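Local atomic coordinates of protein mini spindles (Drosophila melanogaster, PDB entry 5VJC), a protein that probably binds tubulin through its TOG domains, built of HEAT repeats, and promotes microtubule dynamics and mitotic spindle formation. Residues L27-V32 against E36-L41; A57-D62 against L93-L98; Y175-L180 against Q209-E214; Q236-F239 against T245-M248. One frame throughout, in Å; residues are numbered along the deposited sequence.

Contact 1 (L27-V32 against E36-L41); sequences LKWTFV and EEFTEL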
loop_
_atom_site.group_PDB
_atom_site.type_symbol
_atom_site.label_atom_id
_atom_site.label_comp_id
_atom_site.label_asym_id
_atom_site.label_seq_id
_atom_site.Cartn_x
_atom_site.Cartn_y
_atom_site.Cartn_z
ATOM N N LEU A 27 19.323 0.714 8.041
ATOM C CA LEU A 27 18.386 -0.372 7.785
ATOM C C LEU A 27 17.491 -0.075 6.596
ATOM O O LEU A 27 16.966 1.027 6.460
ATOM C CB LEU A 27 17.520 -0.636 9.020
ATOM C CG LEU A 27 18.305 -1.154 10.222
ATOM C CD1 LEU A 27 17.468 -1.145 11.485
ATOM C CD2 LEU A 27 18.808 -2.555 9.924
ATOM N N LYS A 28 17.313 -1.062 5.731
ATOM C CA LYS A 28 16.281 -0.952 4.721
ATOM C C LYS A 28 14.910 -0.956 5.406
ATOM O O LYS A 28 14.670 -1.733 6.334
ATOM C CB LYS A 28 16.402 -2.086 3.710
ATOM C CG LYS A 28 15.705 -1.802 2.403
ATOM C CD LYS A 28 15.721 -3.032 1.523
ATOM C CE LYS A 28 14.768 -2.877 0.349
ATOM N NZ LYS A 28 14.334 -4.221 -0.134
ATOM N N TRP A 29 14.023 -0.066 4.967
ATOM C CA TRP A 29 12.712 0.059 5.593
ATOM C C TRP A 29 11.773 -1.065 5.187
ATOM O O TRP A 29 10.852 -0.870 4.384
ATOM C CB TRP A 29 12.075 1.400 5.250
ATOM C CG TRP A 29 10.979 1.766 6.209
ATOM C CD1 TRP A 29 9.625 1.603 6.029
ATOM C CD2 TRP A 29 11.147 2.351 7.517
ATOM N NE1 TRP A 29 8.948 2.068 7.139
ATOM C CE2 TRP A 29 9.860 2.525 8.065
ATOM C CE3 TRP A 29 12.268 2.751 8.267
ATOM C CZ2 TRP A 29 9.655 3.087 9.332
ATOM C CZ3 TRP A 29 12.060 3.303 9.542
ATOM C CH2 TRP A 29 10.765 3.458 10.059
ATOM N N THR A 30 12.006 -2.239 5.757
ATOM C CA THR A 30 11.209 -3.424 5.469
ATOM C C THR A 30 11.163 -4.286 6.718
ATOM O O THR A 30 12.188 -4.481 7.375
ATOM C CB THR A 30 11.787 -4.245 4.292
ATOM O OG1 THR A 30 11.124 -5.511 4.227
ATOM C CG2 THR A 30 13.274 -4.493 4.488
ATOM N N PHE A 31 9.978 -4.773 7.067
ATOM C CA PHE A 31 9.806 -5.554 8.285
ATOM C C PHE A 31 8.441 -6.216 8.352
ATOM O O PHE A 31 7.498 -5.779 7.698
ATOM C CB PHE A 31 9.991 -4.680 9.528
ATOM C CG PHE A 31 9.305 -3.346 9.436
ATOM C CD1 PHE A 31 10.027 -2.202 9.103
ATOM C CD2 PHE A 31 7.945 -3.233 9.678
ATOM C CE1 PHE A 31 9.409 -0.962 9.030
ATOM C CE2 PHE A 31 7.318 -2.004 9.591
ATOM C CZ PHE A 31 8.053 -0.864 9.267
ATOM N N VAL A 32 8.353 -7.270 9.157
ATOM C CA VAL A 32 7.087 -7.914 9.457
ATOM C C VAL A 32 6.332 -7.045 10.446
ATOM O O VAL A 32 5.189 -6.663 10.223
ATOM C CB VAL A 32 7.288 -9.324 10.053
ATOM C CG1 VAL A 32 5.986 -9.843 10.654
ATOM C CG2 VAL A 32 7.822 -10.282 8.999
ATOM N N GLU A 36 11.980 -1.227 17.637
ATOM C CA GLU A 36 12.474 0.091 18.030
ATOM C C GLU A 36 13.645 0.576 17.168
ATOM O O GLU A 36 13.863 1.776 17.053
ATOM C CB GLU A 36 12.899 0.099 19.518
ATOM C CG GLU A 36 13.271 1.516 20.025
ATOM C CD GLU A 36 13.759 1.567 21.476
ATOM O OE1 GLU A 36 14.790 0.938 21.781
ATOM O OE2 GLU A 36 13.118 2.247 22.313
ATOM N N GLU A 37 14.401 -0.340 16.571
ATOM C CA GLU A 37 15.509 0.077 15.722
ATOM C C GLU A 37 14.984 0.894 14.543
ATOM O O GLU A 37 15.664 1.793 14.068
ATOM C CB GLU A 37 16.327 -1.116 15.217
ATOM C CG GLU A 37 15.565 -2.103 14.343
ATOM C CD GLU A 37 15.015 -3.298 15.117
ATOM O OE1 GLU A 37 14.769 -3.174 16.344
ATOM O OE2 GLU A 37 14.837 -4.370 14.492
ATOM N N PHE A 38 13.760 0.611 14.100
ATOM C CA PHE A 38 13.187 1.380 13.001
ATOM C C PHE A 38 12.695 2.729 13.499
ATOM O O PHE A 38 12.889 3.736 12.849
ATOM C CB PHE A 38 12.079 0.583 12.308
ATOM C CG PHE A 38 12.612 -0.587 11.516
ATOM C CD1 PHE A 38 13.177 -0.393 10.266
ATOM C CD2 PHE A 38 12.596 -1.874 12.050
ATOM C CE1 PHE A 38 13.690 -1.448 9.549
ATOM C CE2 PHE A 38 13.105 -2.939 11.326
ATOM C CZ PHE A 38 13.658 -2.720 10.074
ATOM N N THR A 39 12.105 2.760 14.684
ATOM C CA THR A 39 11.680 4.026 15.256
ATOM C C THR A 39 12.889 4.954 15.516
ATOM O O THR A 39 12.832 6.151 15.240
ATOM C CB THR A 39 10.884 3.772 16.545
ATOM O OG1 THR A 39 9.675 3.095 16.188
ATOM C CG2 THR A 39 10.540 5.065 17.237
ATOM N N GLU A 40 13.993 4.394 15.996
ATOM C CA GLU A 40 15.189 5.204 16.281
ATOM C C GLU A 40 15.852 5.717 15.013
ATOM O O GLU A 40 16.272 6.873 14.948
ATOM C CB GLU A 40 16.201 4.409 17.116
ATOM C CG GLU A 40 15.717 4.155 18.543
ATOM C CD GLU A 40 15.033 5.385 19.135
ATOM O OE1 GLU A 40 15.688 6.454 19.195
ATOM O OE2 GLU A 40 13.833 5.289 19.505
ATOM N N LEU A 41 15.948 4.865 14.002
ATOM C CA LEU A 41 16.440 5.309 12.689
ATOM C C LEU A 41 15.604 6.464 12.130
ATOM O O LEU A 41 16.135 7.504 11.723
ATOM C CB LEU A 41 16.440 4.139 11.702
ATOM C CG LEU A 41 16.627 4.527 10.235
ATOM C CD1 LEU A 41 18.044 5.069 10.032
ATOM C CD2 LEU A 41 16.371 3.330 9.353
#

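Contact 2 (A57-D62 against L93-L98); sequences ANMFHD and LKWLTL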
loop_
_atom_site.group_PDB
_atom_site.type_symbol
_atom_site.label_atom_id
_atom_site.label_comp_id
_atom_site.label_asym_id
_atom_site.label_seq_id
_atom_site.Cartn_x
_atom_site.Cartn_y
_atom_site.Cartn_z
ATOM N N ALA A 57 8.839 15.155 18.500
ATOM C CA ALA A 57 8.427 14.711 19.828
ATOM C C ALA A 57 7.027 14.082 19.803
ATOM O O ALA A 57 6.821 13.001 20.360
ATOM C CB ALA A 57 8.474 15.880 20.830
ATOM N N ASN A 58 6.087 14.755 19.138
ATOM C CA ASN A 58 4.704 14.271 19.020
ATOM C C ASN A 58 4.582 13.015 18.177
ATOM O O ASN A 58 3.742 12.158 18.444
ATOM C CB ASN A 58 3.809 15.360 18.429
ATOM C CG ASN A 58 3.504 16.452 19.427
ATOM O OD1 ASN A 58 3.422 16.188 20.624
ATOM N ND2 ASN A 58 3.349 17.683 18.946
ATOM N N MET A 59 5.444 12.914 17.171
ATOM C CA MET A 59 5.460 11.795 16.239
ATOM C C MET A 59 5.783 10.483 16.933
ATOM O O MET A 59 5.252 9.428 16.569
ATOM C CB MET A 59 6.476 12.052 15.120
ATOM C CG MET A 59 5.945 12.914 13.992
ATOM S SD MET A 59 7.240 13.411 12.828
ATOM C CE MET A 59 6.230 13.989 11.481
ATOM N N PHE A 60 6.649 10.542 17.937
ATOM C CA PHE A 60 7.072 9.315 18.591
ATOM C C PHE A 60 6.537 9.205 20.026
ATOM O O PHE A 60 6.998 8.396 20.819
ATOM C CB PHE A 60 8.595 9.205 18.519
ATOM C CG PHE A 60 9.103 9.163 17.097
ATOM C CD1 PHE A 60 9.046 7.982 16.363
ATOM C CD2 PHE A 60 9.553 10.315 16.465
ATOM C CE1 PHE A 60 9.476 7.938 15.036
ATOM C CE2 PHE A 60 9.985 10.285 15.128
ATOM C CZ PHE A 60 9.946 9.100 14.412
ATOM N N HIS A 61 5.513 9.989 20.324
ATOM C CA HIS A 61 4.783 9.835 21.567
ATOM C C HIS A 61 3.974 8.526 21.496
ATOM O O HIS A 61 3.549 8.104 20.420
ATOM C CB HIS A 61 3.879 11.047 21.797
ATOM C CG HIS A 61 3.480 11.246 23.224
ATOM N ND1 HIS A 61 2.680 10.353 23.909
ATOM C CD2 HIS A 61 3.768 12.242 24.097
ATOM C CE1 HIS A 61 2.494 10.789 25.143
ATOM N NE2 HIS A 61 3.149 11.929 25.284
ATOM N N ASP A 62 3.767 7.874 22.630
ATOM C CA ASP A 62 3.025 6.616 22.630
ATOM C C ASP A 62 1.518 6.843 22.480
ATOM O O ASP A 62 0.793 5.950 22.061
ATOM C CB ASP A 62 3.317 5.817 23.905
ATOM C CG ASP A 62 4.254 4.631 23.654
ATOM O OD1 ASP A 62 5.001 4.643 22.642
ATOM O OD2 ASP A 62 4.248 3.685 24.475
ATOM N N LEU A 93 6.093 9.250 4.748
ATOM C CA LEU A 93 5.552 7.942 4.386
ATOM C C LEU A 93 5.985 6.904 5.421
ATOM O O LEU A 93 5.155 6.108 5.878
ATOM C CB LEU A 93 5.977 7.512 2.967
ATOM C CG LEU A 93 5.406 8.354 1.810
ATOM C CD1 LEU A 93 5.951 7.907 0.463
ATOM C CD2 LEU A 93 3.834 8.335 1.798
ATOM N N LYS A 94 7.267 6.925 5.802
ATOM C CA LYS A 94 7.775 6.006 6.830
ATOM C C LYS A 94 7.039 6.159 8.148
ATOM O O LYS A 94 6.717 5.159 8.802
ATOM C CB LYS A 94 9.271 6.205 7.078
ATOM C CG LYS A 94 10.170 5.625 5.996
ATOM C CD LYS A 94 11.653 5.952 6.249
ATOM C CE LYS A 94 12.524 5.258 5.204
ATOM N NZ LYS A 94 13.982 5.509 5.425
ATOM N N TRP A 95 6.787 7.398 8.551
ATOM C CA TRP A 95 6.118 7.628 9.836
ATOM C C TRP A 95 4.693 7.049 9.793
ATOM O O TRP A 95 4.213 6.493 10.771
ATOM C CB TRP A 95 6.063 9.120 10.191
ATOM C CG TRP A 95 5.338 9.373 11.494
ATOM C CD1 TRP A 95 5.800 9.110 12.756
ATOM C CD2 TRP A 95 4.015 9.912 11.657
ATOM N NE1 TRP A 95 4.845 9.453 13.691
ATOM C CE2 TRP A 95 3.748 9.955 13.044
ATOM C CE3 TRP A 95 3.037 10.377 10.768
ATOM C CZ2 TRP A 95 2.543 10.426 13.556
ATOM C CZ3 TRP A 95 1.832 10.846 11.284
ATOM C CH2 TRP A 95 1.598 10.868 12.660
ATOM N N LEU A 96 4.034 7.171 8.651
ATOM C CA LEU A 96 2.686 6.627 8.541
ATOM C C LEU A 96 2.716 5.093 8.545
ATOM O O LEU A 96 1.844 4.476 9.148
ATOM C CB LEU A 96 1.979 7.188 7.301
ATOM C CG LEU A 96 1.724 8.683 7.548
ATOM C CD1 LEU A 96 1.530 9.448 6.261
ATOM C CD2 LEU A 96 0.526 8.880 8.528
ATOM N N THR A 97 3.728 4.480 7.935
ATOM C CA THR A 97 3.812 3.020 7.948
ATOM C C THR A 97 3.907 2.498 9.391
ATOM O O THR A 97 3.393 1.416 9.688
ATOM C CB THR A 97 5.012 2.456 7.129
ATOM O OG1 THR A 97 6.257 2.775 7.766
ATOM C CG2 THR A 97 5.000 2.968 5.659
ATOM N N LEU A 98 4.539 3.257 10.290
ATOM C CA LEU A 98 4.528 2.857 11.704
ATOM C C LEU A 98 3.118 2.914 12.301
ATOM O O LEU A 98 2.709 2.014 13.018
ATOM C CB LEU A 98 5.474 3.733 12.525
ATOM C CG LEU A 98 6.937 3.671 12.114
ATOM C CD1 LEU A 98 7.702 4.707 12.934
ATOM C CD2 LEU A 98 7.531 2.262 12.330
#

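Contact 3 (Y175-L180 against Q209-E214); sequences YVMEGL and QSAVRE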
loop_
_atom_site.group_PDB
_atom_site.type_symbol
_atom_site.label_atom_id
_atom_site.label_comp_id
_atom_site.label_asym_id
_atom_site.label_seq_id
_atom_site.Cartn_x
_atom_site.Cartn_y
_atom_site.Cartn_z
ATOM N N TYR A 175 2.987 -6.313 -5.177
ATOM C CA TYR A 175 2.695 -6.176 -3.735
ATOM C C TYR A 175 1.302 -6.676 -3.348
ATOM O O TYR A 175 1.115 -7.281 -2.289
ATOM C CB TYR A 175 2.849 -4.724 -3.302
ATOM C CG TYR A 175 4.296 -4.278 -3.231
ATOM C CD1 TYR A 175 5.209 -4.952 -2.424
ATOM C CD2 TYR A 175 4.742 -3.185 -3.950
ATOM C CE1 TYR A 175 6.546 -4.552 -2.347
ATOM C CE2 TYR A 175 6.069 -2.771 -3.878
ATOM C CZ TYR A 175 6.965 -3.465 -3.071
ATOM O OH TYR A 175 8.278 -3.065 -2.981
ATOM N N VAL A 176 0.318 -6.430 -4.204
ATOM C CA VAL A 176 -1.014 -6.952 -3.961
ATOM C C VAL A 176 -1.021 -8.471 -3.986
ATOM O O VAL A 176 -1.656 -9.099 -3.117
ATOM C CB VAL A 176 -2.039 -6.429 -4.986
ATOM C CG1 VAL A 176 -3.413 -7.104 -4.725
ATOM C CG2 VAL A 176 -2.151 -4.922 -4.845
ATOM N N MET A 177 -0.319 -9.047 -4.970
ATOM C CA MET A 177 -0.147 -10.504 -5.067
ATOM C C MET A 177 0.358 -11.137 -3.740
ATOM O O MET A 177 -0.037 -12.252 -3.384
ATOM C CB MET A 177 0.828 -10.863 -6.202
ATOM C CG MET A 177 0.226 -10.813 -7.622
ATOM S SD MET A 177 -1.180 -11.955 -7.866
ATOM C CE MET A 177 -0.366 -13.541 -7.699
ATOM N N GLU A 178 1.221 -10.427 -3.017
ATOM C CA GLU A 178 1.781 -10.958 -1.759
ATOM C C GLU A 178 0.699 -11.150 -0.732
ATOM O O GLU A 178 0.804 -12.019 0.134
ATOM C CB GLU A 178 2.858 -10.035 -1.189
ATOM C CG GLU A 178 4.142 -10.032 -1.975
ATOM C CD GLU A 178 4.710 -11.437 -2.150
ATOM O OE1 GLU A 178 4.871 -12.152 -1.132
ATOM O OE2 GLU A 178 4.973 -11.835 -3.310
ATOM N N GLY A 179 -0.364 -10.354 -0.861
ATOM C CA GLY A 179 -1.493 -10.406 0.044
ATOM C C GLY A 179 -2.247 -11.719 -0.014
ATOM O O GLY A 179 -2.970 -12.043 0.916
ATOM N N LEU A 180 -2.077 -12.494 -1.085
ATOM C CA LEU A 180 -2.743 -13.797 -1.147
ATOM C C LEU A 180 -2.183 -14.783 -0.107
ATOM O O LEU A 180 -2.812 -15.795 0.182
ATOM C CB LEU A 180 -2.631 -14.418 -2.549
ATOM C CG LEU A 180 -3.124 -13.597 -3.743
ATOM C CD1 LEU A 180 -3.149 -14.457 -4.973
ATOM C CD2 LEU A 180 -4.497 -12.987 -3.477
ATOM N N GLN A 209 1.172 -15.310 -16.440
ATOM C CA GLN A 209 0.530 -16.613 -16.326
ATOM C C GLN A 209 0.711 -17.192 -14.925
ATOM O O GLN A 209 -0.175 -17.857 -14.396
ATOM C CB GLN A 209 1.094 -17.579 -17.378
ATOM C CG GLN A 209 0.570 -19.005 -17.255
ATOM C CD GLN A 209 1.036 -19.917 -18.386
ATOM O OE1 GLN A 209 1.307 -19.467 -19.505
ATOM N NE2 GLN A 209 1.157 -21.211 -18.084
ATOM N N SER A 210 1.855 -16.911 -14.318
ATOM C CA SER A 210 2.141 -17.401 -12.977
ATOM C C SER A 210 1.225 -16.782 -11.925
ATOM O O SER A 210 0.846 -17.440 -10.953
ATOM C CB SER A 210 3.586 -17.123 -12.625
ATOM O OG SER A 210 3.831 -15.733 -12.626
ATOM N N ALA A 211 0.867 -15.518 -12.115
ATOM C CA ALA A 211 -0.053 -14.869 -11.191
ATOM C C ALA A 211 -1.438 -15.482 -11.335
ATOM O O ALA A 211 -2.125 -15.718 -10.345
ATOM C CB ALA A 211 -0.092 -13.365 -11.429
ATOM N N VAL A 212 -1.841 -15.754 -12.575
ATOM C CA VAL A 212 -3.119 -16.398 -12.833
ATOM C C VAL A 212 -3.237 -17.730 -12.086
ATOM O O VAL A 212 -4.270 -18.036 -11.494
ATOM C CB VAL A 212 -3.329 -16.663 -14.332
ATOM C CG1 VAL A 212 -4.633 -17.403 -14.541
ATOM C CG2 VAL A 212 -3.307 -15.353 -15.115
ATOM N N ARG A 213 -2.171 -18.515 -12.156
ATOM C CA ARG A 213 -2.044 -19.785 -11.447
ATOM C C ARG A 213 -2.316 -19.581 -9.961
ATOM O O ARG A 213 -3.206 -20.201 -9.363
ATOM C CB ARG A 213 -0.634 -20.336 -11.655
ATOM C CG ARG A 213 -0.452 -21.826 -11.464
ATOM C CD ARG A 213 0.791 -22.288 -12.235
ATOM N NE ARG A 213 1.033 -21.496 -13.448
ATOM C CZ ARG A 213 2.198 -20.926 -13.768
ATOM N NH1 ARG A 213 3.248 -21.030 -12.956
ATOM N NH2 ARG A 213 2.312 -20.243 -14.903
ATOM N N GLU A 214 -1.533 -18.670 -9.401
ATOM C CA GLU A 214 -1.607 -18.264 -8.004
ATOM C C GLU A 214 -3.019 -17.838 -7.602
ATOM O O GLU A 214 -3.535 -18.283 -6.577
ATOM C CB GLU A 214 -0.603 -17.131 -7.770
ATOM C CG GLU A 214 -0.299 -16.819 -6.322
ATOM C CD GLU A 214 0.256 -18.014 -5.578
ATOM O OE1 GLU A 214 0.941 -18.844 -6.225
ATOM O OE2 GLU A 214 -0.005 -18.127 -4.356
#

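Contact 4 (Q236-F239 against T245-M248); sequences QVFF and TYKM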
loop_
_atom_site.group_PDB
_atom_site.type_symbol
_atom_site.label_atom_id
_atom_site.label_comp_id
_atom_site.label_asym_id
_atom_site.label_seq_id
_atom_site.Cartn_x
_atom_site.Cartn_y
_atom_site.Cartn_z
ATOM N N GLN A 236 -12.681 -12.504 -14.870
ATOM C CA GLN A 236 -12.192 -11.311 -15.537
ATOM C C GLN A 236 -11.010 -11.669 -16.412
ATOM O O GLN A 236 -10.872 -11.162 -17.543
ATOM C CB GLN A 236 -11.821 -10.241 -14.509
ATOM C CG GLN A 236 -11.126 -9.045 -15.090
ATOM C CD GLN A 236 -11.998 -8.281 -16.075
ATOM O OE1 GLN A 236 -13.049 -7.754 -15.715
ATOM N NE2 GLN A 236 -11.568 -8.236 -17.329
ATOM N N VAL A 237 -10.159 -12.562 -15.915
ATOM C CA VAL A 237 -9.052 -13.035 -16.732
ATOM C C VAL A 237 -9.622 -13.748 -17.970
ATOM O O VAL A 237 -9.079 -13.613 -19.071
ATOM C CB VAL A 237 -8.109 -13.972 -15.948
ATOM C CG1 VAL A 237 -7.079 -14.571 -16.861
ATOM C CG2 VAL A 237 -7.412 -13.209 -14.818
ATOM N N PHE A 238 -10.732 -14.468 -17.799
ATOM C CA PHE A 238 -11.309 -15.212 -18.919
ATOM C C PHE A 238 -11.800 -14.276 -20.035
ATOM O O PHE A 238 -11.570 -14.541 -21.212
ATOM C CB PHE A 238 -12.453 -16.114 -18.448
ATOM C CG PHE A 238 -13.112 -16.882 -19.565
ATOM C CD1 PHE A 238 -12.385 -17.811 -20.311
ATOM C CD2 PHE A 238 -14.448 -16.673 -19.882
ATOM C CE1 PHE A 238 -12.982 -18.523 -21.345
ATOM C CE2 PHE A 238 -15.047 -17.379 -20.920
ATOM C CZ PHE A 238 -14.310 -18.306 -21.649
ATOM N N PHE A 239 -12.448 -13.179 -19.646
ATOM C CA PHE A 239 -12.948 -12.166 -20.577
ATOM C C PHE A 239 -11.858 -11.520 -21.416
ATOM O O PHE A 239 -12.132 -10.992 -22.496
ATOM C CB PHE A 239 -13.695 -11.066 -19.819
ATOM C CG PHE A 239 -14.996 -11.510 -19.205
ATOM C CD1 PHE A 239 -15.716 -12.562 -19.737
ATOM C CD2 PHE A 239 -15.508 -10.854 -18.100
ATOM C CE1 PHE A 239 -16.914 -12.962 -19.165
ATOM C CE2 PHE A 239 -16.705 -11.245 -17.526
ATOM C CZ PHE A 239 -17.411 -12.301 -18.060
ATOM N N THR A 245 -7.185 -19.363 -20.795
ATOM C CA THR A 245 -7.247 -19.262 -19.343
ATOM C C THR A 245 -7.134 -20.644 -18.722
ATOM O O THR A 245 -6.377 -20.844 -17.773
ATOM C CB THR A 245 -8.555 -18.606 -18.861
ATOM O OG1 THR A 245 -8.807 -17.416 -19.613
ATOM C CG2 THR A 245 -8.455 -18.245 -17.386
ATOM N N TYR A 246 -7.875 -21.597 -19.284
ATOM C CA TYR A 246 -7.945 -22.952 -18.741
ATOM C C TYR A 246 -6.577 -23.615 -18.681
ATOM O O TYR A 246 -6.341 -24.494 -17.859
ATOM C CB TYR A 246 -8.916 -23.804 -19.560
ATOM C CG TYR A 246 -10.354 -23.401 -19.368
ATOM C CD1 TYR A 246 -11.017 -23.682 -18.184
ATOM C CD2 TYR A 246 -11.051 -22.733 -20.366
ATOM C CE1 TYR A 246 -12.339 -23.309 -17.997
ATOM C CE2 TYR A 246 -12.376 -22.357 -20.188
ATOM C CZ TYR A 246 -13.014 -22.648 -18.999
ATOM O OH TYR A 246 -14.329 -22.281 -18.806
ATOM N N LYS A 247 -5.674 -23.168 -19.542
ATOM C CA LYS A 247 -4.302 -23.645 -19.547
ATOM C C LYS A 247 -3.468 -22.892 -18.506
ATOM O O LYS A 247 -2.433 -23.385 -18.048
ATOM C CB LYS A 247 -3.707 -23.502 -20.957
ATOM C CG LYS A 247 -2.256 -23.034 -21.033
ATOM C CD LYS A 247 -1.282 -24.215 -21.063
ATOM C CE LYS A 247 0.164 -23.750 -20.893
ATOM N NZ LYS A 247 1.120 -24.863 -20.608
ATOM N N MET A 248 -3.941 -21.707 -18.117
ATOM C CA MET A 248 -3.224 -20.856 -17.159
ATOM C C MET A 248 -3.603 -21.112 -15.689
ATOM O O MET A 248 -2.770 -20.938 -14.792
ATOM C CB MET A 248 -3.452 -19.372 -17.490
ATOM C CG MET A 248 -2.875 -18.921 -18.823
ATOM S SD MET A 248 -2.843 -17.123 -19.035
ATOM C CE MET A 248 -4.593 -16.740 -19.058
#

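Contact 1 (L27-V32 against E36-L41)
Lys28 O is approached by two groups: the backbone Thr30 N donates to Lys28 O over 2.8 Å, and Phe38 brings its ring edge in, with CE1 3.4 Å from Lys28 O and the oxygen close to the ring plane. The first bond belongs to an inverse gamma turn centred on Trp29, which probably helps to hold the carbonyl that meets Phe38. With CG anti to the carbonyl carbon (chi1 -71°), the Phe38 ring stands out between Leu27 and Phe31. Over one face, toward the rim, sits Leu27 CD1; over the centre of the opposite face lies Phe31 CD1, 3.6 Å above the plane. Phe31 points its edge at that face with the planes at 53°, whereas Phe38 turns its own edge to the Trp29 six-membered ring in a T-shaped pair at 86°. Trp29 CE3 and Phe38 CD1 come within 3.8 Å, and Trp29 CZ3 lies 3.4 Å from Phe38 O. Were Phe38 replaced by an alanine, the space between Leu27 CD1 and Phe31 CD1 would probably be left unfilled and the Trp29 face would lose its edge-on partner. Beside the cluster, Leu41 CD2 packs on Leu27 CB at 4.1 Å. The loop thus covers the start of helix 36-48, while Trp29 also packs on Lys94 and Leu98 of helix 89-99, bonding through NE1 to Thr97 OG1, and Phe31 meets the ring of His140 on helix 131-142.

Contact 2 (A57-D62 against L93-L98)
Met59 and Trp95 make a Met-aromatic contact that joins the end of helix 53-59 to helix 89-99 in this HEAT-repeat domain. Taken outward along Met59, CB lies 3.4 Å from Trp95 NE1. CG stands over the indole, 3.9 Å from the centroid of the five-membered ring and 20° off its normal, the geometry of a CH-pi contact. SD follows at 4.6 Å from the same centroid, and the extended chain then carries CE onward, while the side chain also packs on Met46 of helix 36-48. The Met59 backbone serves the same indole: Trp95 NE1 donates to Met59 O at 2.9 Å, nearly straight at 171°, with the oxygen in the ring plane, although the position of this oxygen is less certain. With CG anti to the backbone N (chi1 178°), the Trp95 indole reaches across from its helix, and it also packs on Val70 and Ile71 of helix 64-77. A leucine instead of Trp95 would probably leave Met59 O without this donor and Met59 CG without a ring to lie on. Trp95 also directs its edge at the Phe60 face, a T-shaped pair with centroids 5.8 Å apart, and beside it Phe60 CE1 rests 4.2 Å from Leu98 CD1.

Contact 3 (Y175-L180 against Q209-E214)
Two successive bends curl Met177 toward Glu214 and Ala211: chi2 of -60° and chi3 of -66° fold the thioether so that its methyl group, rather than the sulfur, leads the approach. In Glu214, CG lies anti to the backbone N (chi1 -166°), which sets it beside Met177 CE and Leu180 CD1; the bend at chi2 places the carboxylate beyond. The methyl ends up among carbons of the facing helix. Met177 CE lies 3.6 Å from Glu214 CG and equally near Glu214 CB, and 3.7 Å from Ala211 CB; the sulfur follows, with Met177 SD 4.0 Å from the same Ala211 CB. Because Ala211 ends at CB, the Met177 tip can sit close to the helix surface, and the CA atoms of the two residues are 7.5 Å apart. Three residues on, Leu180 adds a second point of touch: its CD1 is 3.9 Å from Glu214 CG, the two side chains running past one another head to tail. Leu180 N bonds to Met177 O, and both side chains point toward the facing helix. The contact is accordingly apolar, made by carbons and the thioether sulfur. Glu214 takes part through its methylenes, and its carboxylate makes none of the close approaches. With 168 Å² buried in all, the join is modest. It links 175-180 to 209-214, a helix-to-helix join within the all-helical HEAT-repeat array of a TOG domain, while helix 185-202 backs both points: Met177 also packs on Leu195 and Leu180 on Leu192.

Contact 4 (Q236-F239 against T245-M248)
The Phe238 ring meets Thr245 at its edge and Tyr246 at an angle. Thr245 OG1 lies near the ring plane, 3.7 Å from Phe238 CD1, so it is the rim and not a face that meets the hydroxyl. With Tyr246 it forms an oblique pair, the planes at 62° and the centroids 6.0 Å apart; the nearest carbons are Phe238 CE1 and Tyr246 CE2, at 4.1 Å. Both rings also touch Ile264 of helix 254-264. Thr245 makes the closest approach to the helix backbone, its OG1 coming within 3.4 Å of Phe238 CA. That hydroxyl is satisfied elsewhere, by a hydrogen bond with Gly242 O in the connecting turn, which probably holds the rotation that leaves CG2 facing Val237. Val237 CG1 stands 4.0 Å from Thr245 CG2, and the same CG1 meets the tip of Met248, whose CE is 4.0 Å away because the chain bends back at chi3 (-65°). One valine branch therefore touches two residues of the short helix. At the nearest pair, Phe238 and Thr245, the CA atoms are only 5.8 Å apart, a close approach that the small threonine permits. Such a tight fold-back, with a brief turn after helix 224-241 and a short, weakly bonded helix packed on its last turns, lies near the C-terminal end of the helical array, between helix 224-241 and helix 254-264, and is in keeping with the all-helical HEAT-repeat architecture of a TOG domain.

Followed from the N terminus, the four contacts come in series, each closing before the next opens, so none nests in or crosses another. Contacts 1 and 4 close short loops, of three residues and five, where the chain folds back on itself. Contacts 2 and 3 span longer excursions, of 30 and 28 residues, and join helices that are apart in sequence. Contacts 1 and 2 touch: Thr39 of one packs on Phe60 of the other, tying together the N-terminal end of the array. Contacts 3 and 4 meet through Val212 and Met248 toward the C-terminal end. Contacts 2 and 4 lie on opposite sides of the chain's centre, their centres 43 Å apart.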